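Local atomic coordinates of tellurite resistance protein of COG3793 (Nostoc punctiforme, PDB entry 2OU3), a protein that belongs to the all-helical TerB family linked to tellurite resistance and binds zinc, its precise cellular role remaining to be established. Residues A[25-30]-A[64-69]; A[32-37]-A[69-74]; A[37-42]-A[96-101]; A[52-57]-A[102-107]; A[79-84]-A[123-128]. All coordinates share one frame; numbering follows the deposited sequence. Where two conformers were deposited one is given.

Interaction 1: A[25-30]-A[64-69]. With I3A (1H-indole-3-carbaldehyde), chain E.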
# COMPACT_ATOMS: atom_id res chain seq x y z
N THR A 25 3.07 0.51 18.04
CA THR A 25 2.61 -0.51 18.96
C THR A 25 1.22 -0.95 18.53
O THR A 25 0.49 -0.16 17.88
CB THR A 25 2.57 0.01 20.40
OG1 THR A 25 1.69 1.13 20.46
CG2 THR A 25 3.99 0.43 20.89
N ASN A 26 0.85 -2.17 18.87
CA ASN A 26 -0.54 -2.60 18.62
C ASN A 26 -1.55 -1.69 19.27
O ASN A 26 -2.62 -1.43 18.69
CB ASN A 26 -0.79 -4.02 19.08
CG ASN A 26 -0.09 -5.03 18.20
OD1 ASN A 26 -0.26 -5.05 17.00
ND2 ASN A 26 0.73 -5.86 18.82
N GLU A 27 -1.23 -1.22 20.47
CA GLU A 27 -2.08 -0.28 21.19
C GLU A 27 -2.34 1.00 20.37
O GLU A 27 -3.45 1.47 20.26
CB GLU A 27 -1.44 0.04 22.53
CG GLU A 27 -1.51 -1.14 23.53
CD GLU A 27 -0.54 -2.30 23.24
OE1 GLU A 27 0.53 -2.07 22.65
OE2 GLU A 27 -0.86 -3.46 23.64
N ASP A 28 -1.27 1.56 19.81
CA ASP A 28 -1.38 2.74 18.96
C ASP A 28 -2.15 2.49 17.67
O ASP A 28 -2.95 3.32 17.26
CB ASP A 28 -0.02 3.36 18.65
CG ASP A 28 0.48 4.34 19.73
OD1 ASP A 28 -0.31 4.69 20.65
OD2 ASP A 28 1.66 4.78 19.63
N SER A 29 -1.92 1.33 17.03
CA SER A 29 -2.70 0.99 15.84
C SER A 29 -4.18 0.94 16.19
O SER A 29 -5.03 1.46 15.45
CB SER A 29 -2.24 -0.35 15.22
OG SER A 29 -0.94 -0.25 14.64
N SER A 30 -4.48 0.33 17.34
CA SER A 30 -5.86 0.23 17.83
C SER A 30 -6.52 1.60 18.06
O SER A 30 -7.59 1.88 17.53
CB SER A 30 -5.87 -0.58 19.15
OG SER A 30 -7.19 -0.71 19.67
N ALA A 64 -1.36 -7.40 15.71
CA ALA A 64 -1.81 -8.57 16.46
C ALA A 64 -3.29 -8.79 16.23
O ALA A 64 -4.03 -7.81 16.04
CB ALA A 64 -1.52 -8.39 17.99
N ASP A 65 -3.73 -10.06 16.23
CA ASP A 65 -5.13 -10.42 16.03
C ASP A 65 -6.10 -9.74 16.97
O ASP A 65 -7.23 -9.40 16.59
CB ASP A 65 -5.35 -11.93 16.19
CG ASP A 65 -4.83 -12.73 15.00
OD1 ASP A 65 -4.35 -12.15 14.00
OD2 ASP A 65 -4.91 -13.96 15.10
N TRP A 66 -5.70 -9.58 18.23
CA TRP A 66 -6.56 -8.88 19.17
C TRP A 66 -7.05 -7.53 18.64
O TRP A 66 -8.17 -7.12 18.95
CB TRP A 66 -5.93 -8.71 20.57
CG TRP A 66 -4.90 -7.60 20.75
CD1 TRP A 66 -3.53 -7.76 20.83
CD2 TRP A 66 -5.15 -6.20 20.99
NE1 TRP A 66 -2.94 -6.55 21.06
CE2 TRP A 66 -3.90 -5.58 21.16
CE3 TRP A 66 -6.31 -5.42 21.06
CZ2 TRP A 66 -3.77 -4.22 21.38
CZ3 TRP A 66 -6.19 -4.06 21.29
CH2 TRP A 66 -4.93 -3.47 21.44
N VAL A 67 -6.20 -6.81 17.90
CA VAL A 67 -6.56 -5.49 17.45
C VAL A 67 -7.77 -5.56 16.54
O VAL A 67 -8.70 -4.79 16.68
CB VAL A 67 -5.38 -4.79 16.75
CG1 VAL A 67 -5.78 -3.36 16.14
CG2 VAL A 67 -4.20 -4.66 17.70
N ILE A 68 -7.76 -6.50 15.60
CA ILE A 68 -8.87 -6.65 14.66
C ILE A 68 -10.12 -7.21 15.33
O ILE A 68 -11.24 -6.71 15.12
CB ILE A 68 -8.46 -7.53 13.43
CG1 ILE A 68 -7.24 -6.94 12.73
CG2 ILE A 68 -9.64 -7.67 12.45
CD1 ILE A 68 -7.36 -5.47 12.26
N GLU A 69 -9.96 -8.22 16.17
CA GLU A 69 -11.11 -8.76 16.88
C GLU A 69 -11.82 -7.69 17.72
O GLU A 69 -13.05 -7.59 17.75
CB GLU A 69 -10.68 -9.90 17.78
CG GLU A 69 -10.17 -11.08 16.99
CD GLU A 69 -11.26 -11.81 16.22
OE1 GLU A 69 -12.47 -11.47 16.33
OE2 GLU A 69 -10.89 -12.74 15.46
O I3A E . -0.78 2.30 13.46
C3' I3A E . -0.96 2.87 12.39
C3 I3A E . -0.84 4.35 12.37
C2 I3A E . -0.95 5.11 11.24
N I3A E . -0.76 6.42 11.61
C8 I3A E . -0.53 6.54 12.93
C9 I3A E . -0.55 5.20 13.53
C4 I3A E . -0.30 5.01 14.90
C5 I3A E . -0.07 6.12 15.68
C6 I3A E . -0.03 7.41 15.13
C7 I3A E . -0.25 7.60 13.77
O HOH W 1 -0.05 -5.78 22.14
O HOH W 2 -8.70 -2.63 18.66

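Interaction 2: A[32-37]-A[69-74]. With I3A (1H-indole-3-carbaldehyde), chain E.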
# COMPACT_ATOMS: atom_id res chain seq x y z
N TYR A 32 -5.49 4.54 16.95
CA TYR A 32 -5.56 5.23 15.67
C TYR A 32 -6.79 4.81 14.87
O TYR A 32 -7.55 5.66 14.39
CB TYR A 32 -4.30 4.94 14.86
CG TYR A 32 -4.32 5.46 13.43
CD1 TYR A 32 -3.99 6.77 13.14
CD2 TYR A 32 -4.67 4.62 12.37
CE1 TYR A 32 -4.00 7.25 11.83
CE2 TYR A 32 -4.69 5.08 11.07
CZ TYR A 32 -4.33 6.38 10.79
OH TYR A 32 -4.34 6.80 9.48
N MSE A 33 -7.01 3.50 14.75
CA MSE A 33 -8.15 2.98 13.99
C MSE A 33 -9.47 3.31 14.64
O MSE A 33 -10.44 3.60 13.95
CB MSE A 33 -8.07 1.47 13.78
CG MSE A 33 -7.12 1.07 12.70
SE MSE A 33 -7.51 1.92 10.99
CE MSE A 33 -9.34 1.76 10.99
N LYS A 34 -9.53 3.28 15.98
CA LYS A 34 -10.73 3.72 16.68
C LYS A 34 -11.04 5.18 16.36
O LYS A 34 -12.18 5.56 16.19
CB LYS A 34 -10.62 3.51 18.21
CG LYS A 34 -10.76 2.02 18.58
CD LYS A 34 -10.42 1.67 20.01
CE LYS A 34 -10.73 0.19 20.30
NZ LYS A 34 -10.48 -0.21 21.72
N SER A 35 -10.00 6.00 16.27
CA SER A 35 -10.17 7.41 15.93
C SER A 35 -10.74 7.55 14.51
O SER A 35 -11.64 8.34 14.24
CB SER A 35 -8.82 8.11 16.00
OG SER A 35 -8.32 8.01 17.30
N VAL A 36 -10.18 6.75 13.61
CA VAL A 36 -10.57 6.78 12.21
C VAL A 36 -12.02 6.38 12.08
O VAL A 36 -12.79 7.06 11.38
CB VAL A 36 -9.67 5.83 11.37
CG1 VAL A 36 -10.33 5.53 9.98
CG2 VAL A 36 -8.25 6.42 11.20
N LEU A 37 -12.42 5.30 12.76
CA LEU A 37 -13.80 4.85 12.72
C LEU A 37 -14.74 5.87 13.33
O LEU A 37 -15.83 6.12 12.78
CB LEU A 37 -13.97 3.51 13.45
CG LEU A 37 -13.27 2.32 12.82
CD1 LEU A 37 -13.37 1.13 13.76
CD2 LEU A 37 -13.89 2.04 11.44
N GLU A 69 -9.96 -8.22 16.17
CA GLU A 69 -11.11 -8.76 16.88
C GLU A 69 -11.82 -7.69 17.72
O GLU A 69 -13.05 -7.59 17.75
CB GLU A 69 -10.68 -9.90 17.78
CG GLU A 69 -10.17 -11.08 16.99
CD GLU A 69 -11.26 -11.81 16.22
OE1 GLU A 69 -12.47 -11.47 16.33
OE2 GLU A 69 -10.89 -12.74 15.46
N ASP A 70 -11.02 -6.86 18.36
CA ASP A 70 -11.54 -5.78 19.21
C ASP A 70 -12.18 -4.63 18.37
O ASP A 70 -13.19 -4.04 18.79
CB ASP A 70 -10.42 -5.29 20.14
CG ASP A 70 -10.85 -4.20 21.06
OD1 ASP A 70 -11.43 -4.52 22.11
OD2 ASP A 70 -10.52 -3.03 20.78
N LEU A 71 -11.64 -4.34 17.20
CA LEU A 71 -12.29 -3.38 16.28
C LEU A 71 -13.63 -3.91 15.76
O LEU A 71 -14.56 -3.13 15.55
CB LEU A 71 -11.38 -3.03 15.08
CG LEU A 71 -10.15 -2.16 15.34
CD1 LEU A 71 -9.23 -2.05 14.10
CD2 LEU A 71 -10.57 -0.80 15.82
N LYS A 72 -13.71 -5.22 15.51
CA LYS A 72 -14.96 -5.82 15.04
C LYS A 72 -16.14 -5.53 15.95
O LYS A 72 -17.23 -5.24 15.47
CB LYS A 72 -14.83 -7.34 14.83
CG LYS A 72 -14.03 -7.68 13.58
CD LYS A 72 -14.20 -9.11 13.10
CE LYS A 72 -13.05 -10.02 13.50
NZ LYS A 72 -12.68 -10.98 12.41
N THR A 73 -15.92 -5.58 17.27
CA THR A 73 -16.96 -5.36 18.28
C THR A 73 -17.05 -3.90 18.75
O THR A 73 -17.95 -3.52 19.51
CB THR A 73 -16.71 -6.26 19.50
OG1 THR A 73 -15.44 -5.93 20.09
CG2 THR A 73 -16.72 -7.74 19.08
N TYR A 74 -16.14 -3.06 18.28
CA TYR A 74 -16.08 -1.69 18.73
C TYR A 74 -17.23 -0.87 18.16
O TYR A 74 -17.47 -0.84 16.95
CB TYR A 74 -14.78 -1.05 18.31
CG TYR A 74 -14.58 0.39 18.78
CD1 TYR A 74 -14.33 0.67 20.12
CD2 TYR A 74 -14.53 1.44 17.87
CE1 TYR A 74 -14.10 1.98 20.54
CE2 TYR A 74 -14.30 2.76 18.28
CZ TYR A 74 -14.08 3.01 19.62
OH TYR A 74 -13.85 4.29 20.04
O I3A E . -0.78 2.30 13.46
C3' I3A E . -0.96 2.87 12.39
C3 I3A E . -0.84 4.35 12.37
C2 I3A E . -0.95 5.11 11.24
N I3A E . -0.76 6.42 11.61
C8 I3A E . -0.53 6.54 12.93
C9 I3A E . -0.55 5.20 13.53
C4 I3A E . -0.30 5.01 14.90
C5 I3A E . -0.07 6.12 15.68
C6 I3A E . -0.03 7.41 15.13
C7 I3A E . -0.25 7.60 13.77
O HOH W 3 -13.12 -1.85 22.76

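Interaction 3: A[37-42]-A[96-101]. With I3A (1H-indole-3-carbaldehyde), chain E.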
# COMPACT_ATOMS: atom_id res chain seq x y z
N LEU A 37 -12.42 5.30 12.76
CA LEU A 37 -13.80 4.85 12.72
C LEU A 37 -14.74 5.87 13.33
O LEU A 37 -15.83 6.12 12.78
CB LEU A 37 -13.97 3.51 13.45
CG LEU A 37 -13.27 2.32 12.82
CD1 LEU A 37 -13.37 1.13 13.76
CD2 LEU A 37 -13.89 2.04 11.44
N THR A 38 -14.34 6.47 14.46
CA THR A 38 -15.14 7.53 15.06
C THR A 38 -15.34 8.68 14.06
O THR A 38 -16.43 9.21 13.93
CB THR A 38 -14.47 8.10 16.31
OG1 THR A 38 -14.18 7.03 17.19
CG2 THR A 38 -15.37 9.09 17.01
N CYS A 39 -14.25 9.05 13.39
CA CYS A 39 -14.25 10.13 12.43
C CYS A 39 -15.16 9.83 11.23
O CYS A 39 -15.97 10.66 10.85
CB CYS A 39 -12.80 10.38 11.97
SG CYS A 39 -12.38 12.00 11.34
N ALA A 40 -15.01 8.65 10.64
CA ALA A 40 -15.82 8.24 9.50
C ALA A 40 -17.30 8.18 9.89
O ALA A 40 -18.16 8.65 9.15
CB ALA A 40 -15.37 6.90 8.97
N LYS A 41 -17.59 7.59 11.05
CA LYS A 41 -18.98 7.47 11.52
C LYS A 41 -19.54 8.85 11.88
O LYS A 41 -20.69 9.17 11.54
CB LYS A 41 -19.06 6.52 12.71
CG LYS A 41 -20.46 6.09 13.08
CD LYS A 41 -20.48 5.49 14.49
CE LYS A 41 -21.84 4.88 14.82
NZ LYS A 41 -21.75 3.95 15.95
N ALA A 42 -18.71 9.66 12.54
CA ALA A 42 -19.02 11.06 12.82
C ALA A 42 -20.36 11.17 13.54
O ALA A 42 -20.52 10.64 14.64
CB ALA A 42 -18.98 11.91 11.54
N ASP A 96 -3.65 12.65 9.41
CA ASP A 96 -3.53 11.26 9.03
C ASP A 96 -4.87 10.54 9.31
O ASP A 96 -5.41 9.85 8.46
CB ASP A 96 -2.35 10.72 9.85
CG ASP A 96 -2.00 9.26 9.59
OD1 ASP A 96 -2.68 8.55 8.81
OD2 ASP A 96 -0.96 8.86 10.20
N ILE A 97 -5.42 10.76 10.50
CA ILE A 97 -6.69 10.17 10.86
C ILE A 97 -7.76 10.61 9.83
O ILE A 97 -8.56 9.80 9.36
CB ILE A 97 -7.13 10.63 12.31
CG1 ILE A 97 -6.28 9.96 13.42
CG2 ILE A 97 -8.64 10.38 12.53
CD1 ILE A 97 -6.27 10.74 14.78
N LEU A 98 -7.79 11.91 9.54
CA LEU A 98 -8.84 12.48 8.64
C LEU A 98 -8.78 11.87 7.27
O LEU A 98 -9.80 11.49 6.71
CB LEU A 98 -8.68 13.99 8.55
CG LEU A 98 -9.97 14.68 8.07
CD1 LEU A 98 -10.87 14.67 9.32
CD2 LEU A 98 -9.79 16.10 7.57
N LEU A 99 -7.56 11.75 6.72
CA LEU A 99 -7.36 11.18 5.42
C LEU A 99 -7.81 9.73 5.35
O LEU A 99 -8.48 9.34 4.42
CB LEU A 99 -5.89 11.32 4.97
CG LEU A 99 -5.59 10.73 3.58
CD1 LEU A 99 -6.41 11.39 2.47
CD2 LEU A 99 -4.08 10.76 3.26
N SER A 100 -7.46 8.94 6.34
CA SER A 100 -7.96 7.56 6.40
C SER A 100 -9.49 7.53 6.52
O SER A 100 -10.14 6.72 5.88
CB SER A 100 -7.33 6.81 7.58
OG SER A 100 -5.95 6.58 7.34
N ALA A 101 -10.05 8.44 7.31
CA ALA A 101 -11.51 8.54 7.46
C ALA A 101 -12.20 8.86 6.13
O ALA A 101 -13.25 8.29 5.80
CB ALA A 101 -11.88 9.60 8.50
O I3A E . -0.78 2.30 13.46
C3' I3A E . -0.96 2.87 12.39
C3 I3A E . -0.84 4.35 12.37
C2 I3A E . -0.95 5.11 11.24
N I3A E . -0.76 6.42 11.61
C8 I3A E . -0.53 6.54 12.93
C9 I3A E . -0.55 5.20 13.53
C4 I3A E . -0.30 5.01 14.90
C5 I3A E . -0.07 6.12 15.68
C6 I3A E . -0.03 7.41 15.13
C7 I3A E . -0.25 7.60 13.77

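Interaction 4: A[52-57]-A[102-107]. With ZN (zinc ion), chain C.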
# COMPACT_ATOMS: atom_id res chain seq x y z
N ASP A 52 -15.51 -2.75 6.83
CA ASP A 52 -14.69 -3.82 6.30
C ASP A 52 -13.42 -3.32 5.65
O ASP A 52 -12.37 -3.93 5.82
CB ASP A 52 -15.42 -4.69 5.31
CG ASP A 52 -16.47 -5.55 5.98
OD1 ASP A 52 -16.51 -5.59 7.23
OD2 ASP A 52 -17.28 -6.16 5.25
N TRP A 53 -13.51 -2.22 4.89
CA TRP A 53 -12.32 -1.61 4.32
C TRP A 53 -11.32 -1.15 5.39
O TRP A 53 -10.09 -1.34 5.28
CB TRP A 53 -12.75 -0.44 3.47
CG TRP A 53 -11.70 0.06 2.57
CD1 TRP A 53 -11.50 -0.30 1.27
CD2 TRP A 53 -10.71 1.05 2.87
NE1 TRP A 53 -10.46 0.40 0.75
CE2 TRP A 53 -9.94 1.22 1.71
CE3 TRP A 53 -10.39 1.79 4.02
CZ2 TRP A 53 -8.87 2.11 1.65
CZ3 TRP A 53 -9.31 2.64 3.96
CH2 TRP A 53 -8.57 2.80 2.78
N ALA A 54 -11.85 -0.54 6.44
CA ALA A 54 -11.01 -0.03 7.54
C ALA A 54 -10.27 -1.19 8.24
O ALA A 54 -9.07 -1.09 8.53
CB ALA A 54 -11.88 0.72 8.53
N LEU A 55 -11.00 -2.28 8.52
CA LEU A 55 -10.43 -3.46 9.17
C LEU A 55 -9.38 -4.11 8.30
O LEU A 55 -8.34 -4.56 8.80
CB LEU A 55 -11.51 -4.48 9.50
CG LEU A 55 -12.52 -4.20 10.61
CD1 LEU A 55 -13.46 -5.38 10.75
CD2 LEU A 55 -11.84 -4.02 11.87
N GLY A 56 -9.64 -4.14 6.99
CA GLY A 56 -8.68 -4.73 6.04
C GLY A 56 -7.40 -3.90 5.96
O GLY A 56 -6.29 -4.43 5.90
N PHE A 57 -7.56 -2.58 5.97
CA PHE A 57 -6.44 -1.65 5.94
C PHE A 57 -5.61 -1.88 7.20
O PHE A 57 -4.42 -2.11 7.12
CB PHE A 57 -7.00 -0.24 5.84
CG PHE A 57 -5.99 0.85 5.79
CD1 PHE A 57 -4.81 0.72 5.07
CD2 PHE A 57 -6.28 2.07 6.40
CE1 PHE A 57 -3.90 1.76 5.00
CE2 PHE A 57 -5.37 3.12 6.34
CZ PHE A 57 -4.20 2.97 5.65
N ILE A 102 -11.58 9.74 5.35
CA ILE A 102 -12.08 10.06 4.00
C ILE A 102 -12.08 8.82 3.13
O ILE A 102 -13.07 8.53 2.47
CB ILE A 102 -11.22 11.16 3.35
CG1 ILE A 102 -11.45 12.48 4.08
CG2 ILE A 102 -11.54 11.30 1.81
CD1 ILE A 102 -10.35 13.57 3.84
N TRP A 103 -10.96 8.09 3.11
CA TRP A 103 -10.84 6.85 2.33
C TRP A 103 -11.84 5.81 2.78
O TRP A 103 -12.46 5.15 1.96
CB TRP A 103 -9.44 6.27 2.41
CG TRP A 103 -8.51 6.74 1.39
CD1 TRP A 103 -7.61 7.75 1.49
CD2 TRP A 103 -8.41 6.24 0.06
NE1 TRP A 103 -6.90 7.89 0.30
CE2 TRP A 103 -7.39 6.98 -0.60
CE3 TRP A 103 -9.08 5.24 -0.65
CZ2 TRP A 103 -7.04 6.73 -1.91
CZ3 TRP A 103 -8.73 5.00 -1.96
CH2 TRP A 103 -7.73 5.74 -2.57
N VAL A 104 -12.01 5.66 4.09
CA VAL A 104 -13.03 4.75 4.62
C VAL A 104 -14.45 5.13 4.13
O VAL A 104 -15.21 4.27 3.74
CB VAL A 104 -13.01 4.70 6.15
CG1 VAL A 104 -14.24 3.96 6.68
CG2 VAL A 104 -11.72 4.00 6.64
N SER A 105 -14.79 6.41 4.21
CA SER A 105 -16.08 6.91 3.82
C SER A 105 -16.29 6.68 2.31
O SER A 105 -17.39 6.45 1.85
CB SER A 105 -16.17 8.39 4.16
OG SER A 105 -16.22 8.58 5.56
N ALA A 106 -15.23 6.77 1.54
CA ALA A 106 -15.31 6.57 0.09
C ALA A 106 -15.48 5.10 -0.29
O ALA A 106 -15.80 4.82 -1.44
CB ALA A 106 -14.02 7.12 -0.58
N ALA A 107 -15.25 4.17 0.64
CA ALA A 107 -15.14 2.73 0.33
C ALA A 107 -16.43 2.15 -0.21
O ALA A 107 -16.40 1.18 -0.96
CB ALA A 107 -14.69 1.91 1.58
ZN ZN C . -19.39 6.20 2.39
O HOH W 4 -21.58 5.76 2.84
O HOH W 5 -19.78 6.93 0.35

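Interaction 5: A[79-84]-A[123-128]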
# COMPACT_ATOMS: atom_id res chain seq x y z
N ALA A 79 -16.19 10.03 22.25
CA ALA A 79 -15.82 11.37 21.80
C ALA A 79 -14.43 11.30 21.15
O ALA A 79 -13.49 10.77 21.74
CB ALA A 79 -15.86 12.37 22.95
N LEU A 80 -14.31 11.79 19.93
CA LEU A 80 -13.08 11.66 19.15
C LEU A 80 -11.88 12.27 19.89
O LEU A 80 -10.79 11.70 19.93
CB LEU A 80 -13.25 12.33 17.80
CG LEU A 80 -12.06 12.36 16.84
CD1 LEU A 80 -11.48 11.00 16.51
CD2 LEU A 80 -12.51 13.11 15.57
N GLU A 81 -12.09 13.43 20.51
CA GLU A 81 -10.99 14.06 21.27
C GLU A 81 -10.51 13.23 22.45
O GLU A 81 -9.35 13.29 22.85
CB GLU A 81 -11.40 15.45 21.76
CG GLU A 81 -12.54 15.48 22.79
CD GLU A 81 -13.95 15.55 22.17
OE1 GLU A 81 -14.12 15.26 20.96
OE2 GLU A 81 -14.89 15.89 22.93
N GLU A 82 -11.42 12.48 23.06
CA GLU A 82 -11.05 11.59 24.16
C GLU A 82 -10.29 10.36 23.66
O GLU A 82 -9.35 9.90 24.31
CB GLU A 82 -12.28 11.14 24.94
CG GLU A 82 -13.05 12.32 25.58
CD GLU A 82 -14.17 11.85 26.52
OE1 GLU A 82 -14.31 10.63 26.76
OE2 GLU A 82 -14.93 12.72 27.00
N VAL A 83 -10.68 9.85 22.52
CA VAL A 83 -9.99 8.70 21.96
C VAL A 83 -8.52 9.04 21.66
O VAL A 83 -7.61 8.31 22.07
CB VAL A 83 -10.75 8.16 20.74
CG1 VAL A 83 -9.99 6.97 20.13
CG2 VAL A 83 -12.14 7.71 21.16
N ILE A 84 -8.30 10.14 20.94
CA ILE A 84 -6.95 10.49 20.49
C ILE A 84 -6.03 10.76 21.66
O ILE A 84 -4.83 10.46 21.61
CB ILE A 84 -6.90 11.65 19.42
CG1 ILE A 84 -7.25 13.02 20.04
CG2 ILE A 84 -7.78 11.30 18.20
CD1 ILE A 84 -6.84 14.25 19.20
N ALA A 123 -12.98 17.43 11.49
CA ALA A 123 -11.79 18.28 11.35
C ALA A 123 -11.82 19.46 12.29
O ALA A 123 -10.77 19.85 12.81
CB ALA A 123 -11.62 18.76 9.91
N THR A 124 -13.00 20.03 12.54
CA THR A 124 -13.12 21.08 13.53
C THR A 124 -12.74 20.57 14.93
O THR A 124 -11.96 21.21 15.66
CB THR A 124 -14.54 21.65 13.51
OG1 THR A 124 -14.94 21.83 12.15
CG2 THR A 124 -14.57 22.95 14.27
N ILE A 125 -13.28 19.41 15.29
CA ILE A 125 -12.95 18.75 16.56
C ILE A 125 -11.46 18.47 16.65
O ILE A 125 -10.84 18.73 17.67
CB ILE A 125 -13.75 17.45 16.73
CG1 ILE A 125 -15.24 17.79 16.92
CG2 ILE A 125 -13.23 16.65 17.95
CD1 ILE A 125 -16.20 16.60 16.76
N LEU A 126 -10.89 18.01 15.55
CA LEU A 126 -9.44 17.76 15.46
C LEU A 126 -8.58 19.01 15.34
O LEU A 126 -7.36 18.92 15.44
CB LEU A 126 -9.15 16.82 14.29
CG LEU A 126 -9.62 15.38 14.44
CD1 LEU A 126 -9.28 14.66 13.18
CD2 LEU A 126 -8.97 14.69 15.66
N GLY A 127 -9.18 20.18 15.13
CA GLY A 127 -8.42 21.41 15.00
C GLY A 127 -7.74 21.64 13.64
O GLY A 127 -6.81 22.44 13.53
N ILE A 128 -8.24 20.97 12.61
CA ILE A 128 -7.67 21.06 11.26
C ILE A 128 -8.40 22.18 10.51
O ILE A 128 -9.64 22.19 10.48
CB ILE A 128 -7.85 19.71 10.48
CG1 ILE A 128 -7.25 18.53 11.26
CG2 ILE A 128 -7.25 19.78 9.08
CD1 ILE A 128 -7.55 17.15 10.64

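Interaction 1: A[25-30]-A[64-69]
Asn-26 meets Ala-64 through its amide: Ala-64 N donates to Asn-26 OD1 at 2.9 Å, nearly straight at 168°, the donor lying above the carbonyl plane. The same amide rests on the Ala-64 methyl, with ND2 3.5 Å from CB. One turn on, Val-67 CG2 reaches Asn-26 CB at 3.7 Å, and the Trp-66 ring comes obliquely against the first turn of helix 26-41, CZ2 3.8 Å from Asn-26 CB and CH2 3.8 Å from Ser-30 CB. Within its own segment, Val-67 CG2 lies 3.5 Å from the plane of the Trp-66 ring, over its centre. Waters extend the contact: one bridges Ser-30 OG and Val-67 O, and another joins Trp-66 NE1 to Glu-27 OE2 in the glutamate conformer given. Further out, Thr-25 OG1 caps helix 26-41 by accepting from Asp-28 N, and Ser-29 OG donates to the indole-carbaldehyde oxygen. The amino-terminal turns of helices 26-41 and 65-73 thus run side by side at 20°, with Val-67 also packed on Cys-58 of helix 48-60.

Interaction 2: A[32-37]-A[69-74]
Lys-34 lays its aliphatic chain over one face of the Tyr-74 ring, with CG 3.6 Å from the ring centroid and 13° off the normal, a CH-pi contact. The contact belongs to the all-helical TerB fold, where segments 32-37 and 69-73 of helices 26-41 and 65-73 run nearly parallel, at 23°. Beyond CG the lysine is extended, CD and CE continuing across the ring to CE1 and CD1, and its ammonium closes a salt bridge with Asp-70. The face thus supports the methylenes while the charge is met beyond it. Tyr-74 OH has its own partner, Glu-78. Leu-71 packs between Met-33 and Leu-37: CD1 lies 3.7 Å from Met-33 CB (selenomethionine), and CD2 is 4.0 Å from Leu-37 CD1. Tyr-32 points to another side of its helix, where its ring is held between Val-36 CG2 and the bound indole, whose C2 stands 3.5 Å above the ring centre. In the salt bridge, Lys-34 NZ approaches the syn lone pair of Asp-70 OD2 at 3.0 Å, and a water links NZ to Asp-70 OD1.

Interaction 3: A[37-42]-A[96-101]
Helices 26-41 and 94-106 cross here at -54°, their short axes 8.6 Å apart, and the backbones come close enough for Ala-40 CA and Ala-101 CA to lie 4.8 Å from each other. Small side chains permit this approach. The Ala-101 methyl projects toward the first helix and meets Cys-39 CB at 3.7 Å, with Ala-40 N at 3.9 Å beside it. In the conformer given, Cys-39 places SG anti to its backbone N (chi1 -156°), where the sulfur touches Leu-98 CD1 at 3.7 Å. Leu-98 starts off pointing away from this partner, but its end turns back to the sulfur; it also packs on Val-133 and Leu-136 of helix 130-154. Ile-97 CG2 adds a looser contact, 4.2 Å from Cys-39 CB. At the amino-terminal end of the second segment, Asp-96 OD2 accepts from the indole N at 2.8 Å and 165°; it also bonds Tyr-155 OH of the second subunit. The crossing itself has no hydrogen bond between its segments and rests on apolar contacts: small side chains allow the two backbones to approach closely in the buried centre of the chain, with the polar ligand chemistry set apart at Asp-96.

Interaction 4: A[52-57]-A[102-107]
Beside the zinc site of this all-helical domain, helix 48-60 packs against the carboxy-terminal end of helix 94-106, the short segments running at 132°. Trp-53 carries most of the contact. With CG anti to the backbone N (chi1 -166°), its indole extends over the second helix, where CH2 touches Trp-103 CB at 3.6 Å and CE3 meets Val-104 CG2 at 3.7 Å. At the root of the same side chain, Trp-53 CB lies 3.6 Å from the Ala-107 methyl, so the side chain reaches from Trp-103 to Ala-107, about one turn. The rings of Trp-53 and Trp-103 are almost parallel, at 6°, yet slid so far apart that they barely overlap, with centroids 6.0 Å apart; besides the CH2 contact, Trp-53 CZ2 lies 3.9 Å from Trp-103 CE3. Ala-54 CB adds a contact to Val-104 CG2 at 3.8 Å. Trp-103 NE1 is bound by Glu-143, and Trp-12 and Trp-16 of the second subunit meet Trp-53 and Trp-103, respectively, edge-to-face, which extends the aromatic cluster across the dimer. On the far flank of helix 94-106, Ser-105 contributes its backbone oxygen to the zinc ion at 2.1 Å. Glu-50, Asp-108 and Glu-115, with two waters, complete the site. The outcome is an all-oxygen zinc site of six ligands, in which carboxylates and a main-chain carbonyl join the start of helix 48-60, the end of helix 94-106 and helix 113-126.

Interaction 5: A[79-84]-A[123-128]
Leu-80 and Leu-126 form the apolar part of the contact, their side chains crossing at about a right angle. Leu-80 CD2 lies 3.8 Å from Leu-126 CG, and Leu-126 CD2 turns toward Ile-84 CD1 at 4.2 Å, so Leu-126 meets two residues one turn apart on helix 80-84. Ile-125 CG2 approaches Leu-80 CD2 more loosely, at 4.3 Å. A mixed contact lies at the margin: Glu-81 OE1 comes within 3.4 Å of Ile-125 CG2, brought there by a chain that starts between backbone N and carbonyl carbon (chi1 65°) and bends at chi2. Backbone bonds serve each segment separately. Helix 113-126 ends in a Schellman motif, with Ile-128 N bonded to Ala-123 O, Gly-127 N to Thr-124 O, and Gly-127 at positive phi. Behind the leucines, Leu-80 packs on Ser-35 and Thr-38 of helix 26-41, and Leu-126 on Gln-94 of helix 94-106. With no hydrogen bond or salt bridge between the segments, this surface contact depends on branched aliphatic groups, and the carboxylate of Glu-81 marks its polar border.

Overall arrangement
Helix 26-41 runs through the set: its first turn and middle build interactions 1 and 2 against helix 65-73, centres about 9 Å apart, and its last turns build interaction 3. Interactions 1 to 3 contribute Ser-29, Tyr-32 and Asp-96 to the indole-carbaldehyde pocket; Tyr-32 OH links interaction 2 to interaction 3 through a probable hydrogen bond to Asp-96 OD1 at 2.5 Å and another to Ser-100 OG. Helix 94-106 continues from the pocket to interaction 4, whose centre is about 9 Å from that of interaction 3, and so to the zinc ion. The centre of interaction 5 lies about 15 Å from the chain centre, and it joins interaction 3 where Ile-84 CG2 touches Ile-97 CD1 at 3.8 Å.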